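PDB 4R9O: putative aldo/keto reductase from Salmonella enterica subsp. enterica serovar Typhimurium, which probably acts as an NADP-dependent oxidoreductase of the aldo/keto reductase family, built on a TIM barrel. Local coordinates for residues C[20-32]-C[57-69]. Numbering follows the deposited sequence.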
loop_
_atom_site.group_PDB
_atom_site.type_symbol
_atom_site.label_atom_id
_atom_site.label_comp_id
_atom_site.label_asym_id
_atom_site.label_seq_id
_atom_site.Cartn_x
_atom_site.Cartn_y
_atom_site.Cartn_z
ATOM N N PHE C 20 25.617 -25.772 2.155
ATOM C CA PHE C 20 24.475 -25.857 3.056
ATOM C C PHE C 20 24.939 -25.621 4.494
ATOM O O PHE C 20 25.997 -26.088 4.901
ATOM C CB PHE C 20 23.771 -27.211 2.928
ATOM C CG PHE C 20 22.843 -27.307 1.747
ATOM C CD1 PHE C 20 21.499 -27.001 1.879
ATOM C CD2 PHE C 20 23.311 -27.720 0.511
ATOM C CE1 PHE C 20 20.636 -27.089 0.792
ATOM C CE2 PHE C 20 22.455 -27.822 -0.579
ATOM C CZ PHE C 20 21.113 -27.505 -0.435
ATOM N N VAL C 21 24.136 -24.886 5.255
ATOM C CA VAL C 21 24.485 -24.494 6.619
ATOM C C VAL C 21 23.519 -25.096 7.635
ATOM O O VAL C 21 22.300 -25.001 7.472
ATOM C CB VAL C 21 24.486 -22.952 6.750
ATOM C CG1 VAL C 21 24.697 -22.518 8.205
ATOM C CG2 VAL C 21 25.554 -22.351 5.841
ATOM N N MET C 22 24.044 -25.735 8.680
ATOM C CA MET C 22 23.166 -26.242 9.740
ATOM C C MET C 22 22.839 -25.133 10.737
ATOM O O MET C 22 23.730 -24.615 11.409
ATOM C CB MET C 22 23.800 -27.432 10.469
ATOM C CG MET C 22 22.851 -28.109 11.452
ATOM S SD MET C 22 21.438 -28.875 10.620
ATOM C CE MET C 22 20.094 -28.386 11.695
ATOM N N GLY C 23 21.561 -24.771 10.828
ATOM C CA GLY C 23 21.112 -23.725 11.742
ATOM C C GLY C 23 20.623 -24.291 13.074
ATOM O O GLY C 23 19.897 -25.284 13.112
ATOM N N TYR C 24 21.012 -23.651 14.173
ATOM C CA TYR C 24 20.715 -24.185 15.493
ATOM C C TYR C 24 19.760 -23.319 16.321
ATOM O O TYR C 24 19.716 -23.437 17.546
ATOM C CB TYR C 24 22.028 -24.412 16.256
ATOM C CG TYR C 24 22.719 -25.696 15.841
ATOM C CD1 TYR C 24 22.325 -26.920 16.381
ATOM C CD2 TYR C 24 23.746 -25.696 14.901
ATOM C CE1 TYR C 24 22.935 -28.105 16.002
ATOM C CE2 TYR C 24 24.368 -26.886 14.513
ATOM C CZ TYR C 24 23.960 -28.085 15.068
ATOM O OH TYR C 24 24.570 -29.271 14.706
ATOM N N TRP C 25 18.960 -22.486 15.658
ATOM C CA TRP C 25 18.059 -21.613 16.399
ATOM C C TRP C 25 16.954 -22.384 17.120
ATOM O O TRP C 25 16.426 -21.895 18.115
ATOM C CB TRP C 25 17.463 -20.537 15.472
ATOM C CG TRP C 25 16.237 -20.913 14.684
ATOM C CD1 TRP C 25 14.933 -20.649 15.017
ATOM C CD2 TRP C 25 16.198 -21.586 13.422
ATOM N NE1 TRP C 25 14.088 -21.130 14.044
ATOM C CE2 TRP C 25 14.839 -21.706 13.053
ATOM C CE3 TRP C 25 17.178 -22.097 12.567
ATOM C CZ2 TRP C 25 14.437 -22.324 11.866
ATOM C CZ3 TRP C 25 16.776 -22.705 11.384
ATOM C CH2 TRP C 25 15.415 -22.812 11.044
ATOM N N ARG C 26 16.640 -23.593 16.650
ATOM C CA ARG C 26 15.591 -24.436 17.246
ATOM C C ARG C 26 16.142 -25.520 18.175
ATOM O O ARG C 26 15.398 -26.404 18.596
ATOM C CB ARG C 26 14.759 -25.120 16.151
ATOM C CG ARG C 26 13.992 -24.174 15.247
ATOM C CD ARG C 26 12.558 -23.982 15.724
ATOM N NE ARG C 26 11.721 -25.143 15.421
ATOM C CZ ARG C 26 10.744 -25.593 16.203
ATOM N NH1 ARG C 26 10.039 -26.656 15.841
ATOM N NH2 ARG C 26 10.467 -24.983 17.344
ATOM N N LEU C 27 17.438 -25.460 18.471
ATOM C CA LEU C 27 18.118 -26.515 19.221
ATOM C C LEU C 27 17.407 -26.928 20.507
ATOM O O LEU C 27 17.261 -28.121 20.770
ATOM C CB LEU C 27 19.550 -26.091 19.549
ATOM C CG LEU C 27 20.395 -27.088 20.360
ATOM C CD1 LEU C 27 20.308 -28.510 19.801
ATOM C CD2 LEU C 27 21.842 -26.628 20.386
ATOM N N MET C 28 16.966 -25.963 21.308
ATOM C CA MET C 28 16.318 -26.283 22.581
ATOM C C MET C 28 15.029 -27.105 22.394
ATOM O O MET C 28 14.682 -27.925 23.247
ATOM C CB MET C 28 16.008 -25.000 23.373
ATOM C CG MET C 28 17.218 -24.102 23.628
ATOM S SD MET C 28 18.656 -24.988 24.299
ATOM C CE MET C 28 18.012 -25.539 25.876
ATOM N N ASP C 29 14.334 -26.893 21.278
ATOM C CA ASP C 29 13.077 -27.594 21.015
ATOM C C ASP C 29 13.300 -29.053 20.603
ATOM O O ASP C 29 12.377 -29.857 20.663
ATOM C CB ASP C 29 12.268 -26.884 19.923
ATOM C CG ASP C 29 11.891 -25.449 20.294
ATOM O OD1 ASP C 29 11.987 -25.073 21.481
ATOM O OD2 ASP C 29 11.490 -24.697 19.382
ATOM N N TRP C 30 14.516 -29.390 20.176
ATOM C CA TRP C 30 14.824 -30.762 19.752
ATOM C C TRP C 30 14.903 -31.716 20.937
ATOM O O TRP C 30 14.782 -32.933 20.768
ATOM C CB TRP C 30 16.142 -30.821 18.978
ATOM C CG TRP C 30 16.193 -29.951 17.758
ATOM C CD1 TRP C 30 15.152 -29.303 17.162
ATOM C CD2 TRP C 30 17.358 -29.637 16.989
ATOM N NE1 TRP C 30 15.596 -28.603 16.064
ATOM C CE2 TRP C 30 16.949 -28.784 15.941
ATOM C CE3 TRP C 30 18.709 -29.994 17.083
ATOM C CZ2 TRP C 30 17.842 -28.280 14.999
ATOM C CZ3 TRP C 30 19.594 -29.496 16.147
ATOM C CH2 TRP C 30 19.157 -28.642 15.118
ATOM N N ASN C 31 15.121 -31.162 22.128
ATOM C CA ASN C 31 15.266 -31.954 23.352
ATOM C C ASN C 31 16.376 -33.007 23.246
ATOM O O ASN C 31 16.158 -34.194 23.520
ATOM C CB ASN C 31 13.937 -32.627 23.716
ATOM C CG ASN C 31 12.870 -31.627 24.125
ATOM O OD1 ASN C 31 11.732 -31.687 23.657
ATOM N ND2 ASN C 31 13.235 -30.697 25.001
ATOM N N MET C 32 17.565 -32.560 22.851
ATOM C CA MET C 32 18.732 -33.432 22.747
ATOM C C MET C 32 19.621 -33.351 23.984
ATOM O O MET C 32 19.851 -32.269 24.529
ATOM C CB MET C 32 19.564 -33.076 21.512
ATOM C CG MET C 32 19.068 -33.643 20.193
ATOM S SD MET C 32 20.225 -33.264 18.849
ATOM C CE MET C 32 19.387 -34.013 17.452
ATOM N N ILE C 57 20.855 -14.679 21.119
ATOM C CA ILE C 57 19.489 -14.725 21.644
ATOM C C ILE C 57 18.749 -16.072 21.501
ATOM O O ILE C 57 17.762 -16.306 22.209
ATOM C CB ILE C 57 18.604 -13.655 20.973
ATOM C CG1 ILE C 57 18.462 -13.947 19.480
ATOM C CG2 ILE C 57 19.160 -12.251 21.209
ATOM C CD1 ILE C 57 17.161 -13.427 18.895
ATOM N N TYR C 58 19.206 -16.947 20.603
ATOM C CA TYR C 58 18.436 -18.157 20.266
ATOM C C TYR C 58 18.123 -19.000 21.498
ATOM O O TYR C 58 18.965 -19.164 22.387
ATOM C CB TYR C 58 19.181 -19.021 19.241
ATOM C CG TYR C 58 19.224 -18.454 17.833
ATOM C CD1 TYR C 58 18.307 -17.493 17.410
ATOM C CD2 TYR C 58 20.199 -18.868 16.935
ATOM C CE1 TYR C 58 18.359 -16.970 16.122
ATOM C CE2 TYR C 58 20.256 -18.363 15.654
ATOM C CZ TYR C 58 19.341 -17.412 15.250
ATOM O OH TYR C 58 19.425 -16.914 13.968
ATOM N N GLY C 59 16.894 -19.507 21.550
ATOM C CA GLY C 59 16.461 -20.390 22.612
ATOM C C GLY C 59 16.461 -19.697 23.957
ATOM O O GLY C 59 16.674 -20.326 24.992
ATOM N N GLY C 60 16.222 -18.389 23.942
ATOM C CA GLY C 60 16.205 -17.620 25.168
ATOM C C GLY C 60 17.590 -17.527 25.777
ATOM O O GLY C 60 17.752 -17.699 26.985
ATOM N N TYR C 61 18.581 -17.253 24.931
ATOM C CA TYR C 61 19.984 -17.157 25.335
ATOM C C TYR C 61 20.493 -18.489 25.893
ATOM O O TYR C 61 21.254 -18.509 26.858
ATOM C CB TYR C 61 20.196 -16.038 26.376
ATOM C CG TYR C 61 19.877 -14.629 25.879
ATOM C CD1 TYR C 61 20.852 -13.844 25.270
ATOM C CD2 TYR C 61 18.607 -14.083 26.040
ATOM C CE1 TYR C 61 20.569 -12.550 24.815
ATOM C CE2 TYR C 61 18.312 -12.798 25.592
ATOM C CZ TYR C 61 19.298 -12.037 24.988
ATOM O OH TYR C 61 19.010 -10.763 24.554
ATOM N N GLN C 62 20.091 -19.595 25.273
ATOM C CA GLN C 62 20.500 -20.915 25.761
ATOM C C GLN C 62 21.169 -21.807 24.723
ATOM O O GLN C 62 21.902 -22.734 25.093
ATOM C CB GLN C 62 19.297 -21.674 26.320
ATOM C CG GLN C 62 18.718 -21.128 27.595
ATOM C CD GLN C 62 17.494 -21.918 28.014
ATOM O OE1 GLN C 62 16.400 -21.714 27.483
ATOM N NE2 GLN C 62 17.675 -22.844 28.947
ATOM N N CYS C 63 20.903 -21.564 23.440
ATOM C CA CYS C 63 21.351 -22.493 22.398
ATOM C C CYS C 63 22.865 -22.530 22.258
ATOM O O CYS C 63 23.430 -23.600 22.045
ATOM C CB CYS C 63 20.730 -22.150 21.039
ATOM S SG CYS C 63 18.990 -22.617 20.884
ATOM N N GLU C 64 23.519 -21.374 22.361
ATOM C CA GLU C 64 24.981 -21.341 22.259
ATOM C C GLU C 64 25.618 -22.248 23.309
ATOM O O GLU C 64 26.477 -23.067 22.992
ATOM C CB GLU C 64 25.521 -19.912 22.410
ATOM C CG GLU C 64 25.549 -19.110 21.111
ATOM C CD GLU C 64 26.059 -17.685 21.312
ATOM O OE1 GLU C 64 26.037 -17.187 22.464
ATOM O OE2 GLU C 64 26.479 -17.060 20.311
ATOM N N ALA C 65 25.173 -22.109 24.553
ATOM C CA ALA C 65 25.744 -22.866 25.658
ATOM C C ALA C 65 25.472 -24.357 25.521
ATOM O O ALA C 65 26.296 -25.180 25.916
ATOM C CB ALA C 65 25.201 -22.354 26.991
ATOM N N ALA C 66 24.302 -24.706 25.001
ATOM C CA ALA C 66 23.973 -26.114 24.778
ATOM C C ALA C 66 24.919 -26.704 23.732
ATOM O O ALA C 66 25.353 -27.856 23.838
ATOM C CB ALA C 66 22.530 -26.271 24.345
ATOM N N PHE C 67 25.261 -25.897 22.738
ATOM C CA PHE C 67 26.186 -26.328 21.702
ATOM C C PHE C 67 27.594 -26.517 22.260
ATOM O O PHE C 67 28.270 -27.492 21.938
ATOM C CB PHE C 67 26.214 -25.323 20.550
ATOM C CG PHE C 67 26.775 -25.884 19.280
ATOM C CD1 PHE C 67 25.956 -26.562 18.388
ATOM C CD2 PHE C 67 28.125 -25.750 18.982
ATOM C CE1 PHE C 67 26.472 -27.090 17.211
ATOM C CE2 PHE C 67 28.647 -26.282 17.804
ATOM C CZ PHE C 67 27.817 -26.945 16.917
ATOM N N GLY C 68 28.030 -25.589 23.102
ATOM C CA GLY C 68 29.347 -25.677 23.712
ATOM C C GLY C 68 29.531 -26.879 24.624
ATOM O O GLY C 68 30.652 -27.331 24.846
ATOM N N GLU C 69 28.437 -27.397 25.169
ATOM C CA GLU C 69 28.505 -28.614 25.972
ATOM C C GLU C 69 28.867 -29.817 25.116
ATOM O O GLU C 69 29.581 -30.712 25.564
ATOM C CB GLU C 69 27.181 -28.870 26.685
ATOM C CG GLU C 69 26.855 -27.872 27.772
ATOM C CD GLU C 69 25.482 -28.111 28.376
ATOM O OE1 GLU C 69 24.703 -28.904 27.799
ATOM O OE2 GLU C 69 25.188 -27.521 29.439
#
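The type I turn from Y24 to L27, following barrel strand 21-23, runs up against the loop and first helical turns of 57-69, with the CA atoms of W25 and Y58 5.2 Å apart. W25 sets its CB almost exactly on the normal through the middle of the Y58 ring, 3.4 Å from the centroid, a CH-pi contact. Because the CG of W25 lies between its backbone N and carbonyl carbon (chi1 85°), the indole continues past Y58 and turns its five-membered ring edge toward the phenol face, planes at 59°. A second edge-to-face pair lies deeper: F67, its CG anti to the backbone N (chi1 -161°), brings CE1 to 3.4 Å from CE2 of Y24, over one face of that ring. H54 meets both of these rings, and H44 hydrogen-bonds the Y24 hydroxyl. C63 SG rests against the turn and the residues after it, 3.6 Å from M28 CG and also touching L27 CB. M28, bent at chi2 and chi3, passes over CA of G59 and crosses the Q62 side chain, its SD 3.9 Å from Q62 CB, while L27 CD2 reaches A66 CB at 4.0 Å. The contact is thus mainly apolar and aromatic. The Y58 carbonyl O accepts from the N atoms of both Q62 and C63. The CB and indole edge of W25 hold the phenol of Y58, the probable proton donor by family analogy, against the turn after the first barrel strand, and its hydroxyl is hydrogen-bonded to K86; the C63 and M28 sulfurs join the same turn to the helix 63-69 side.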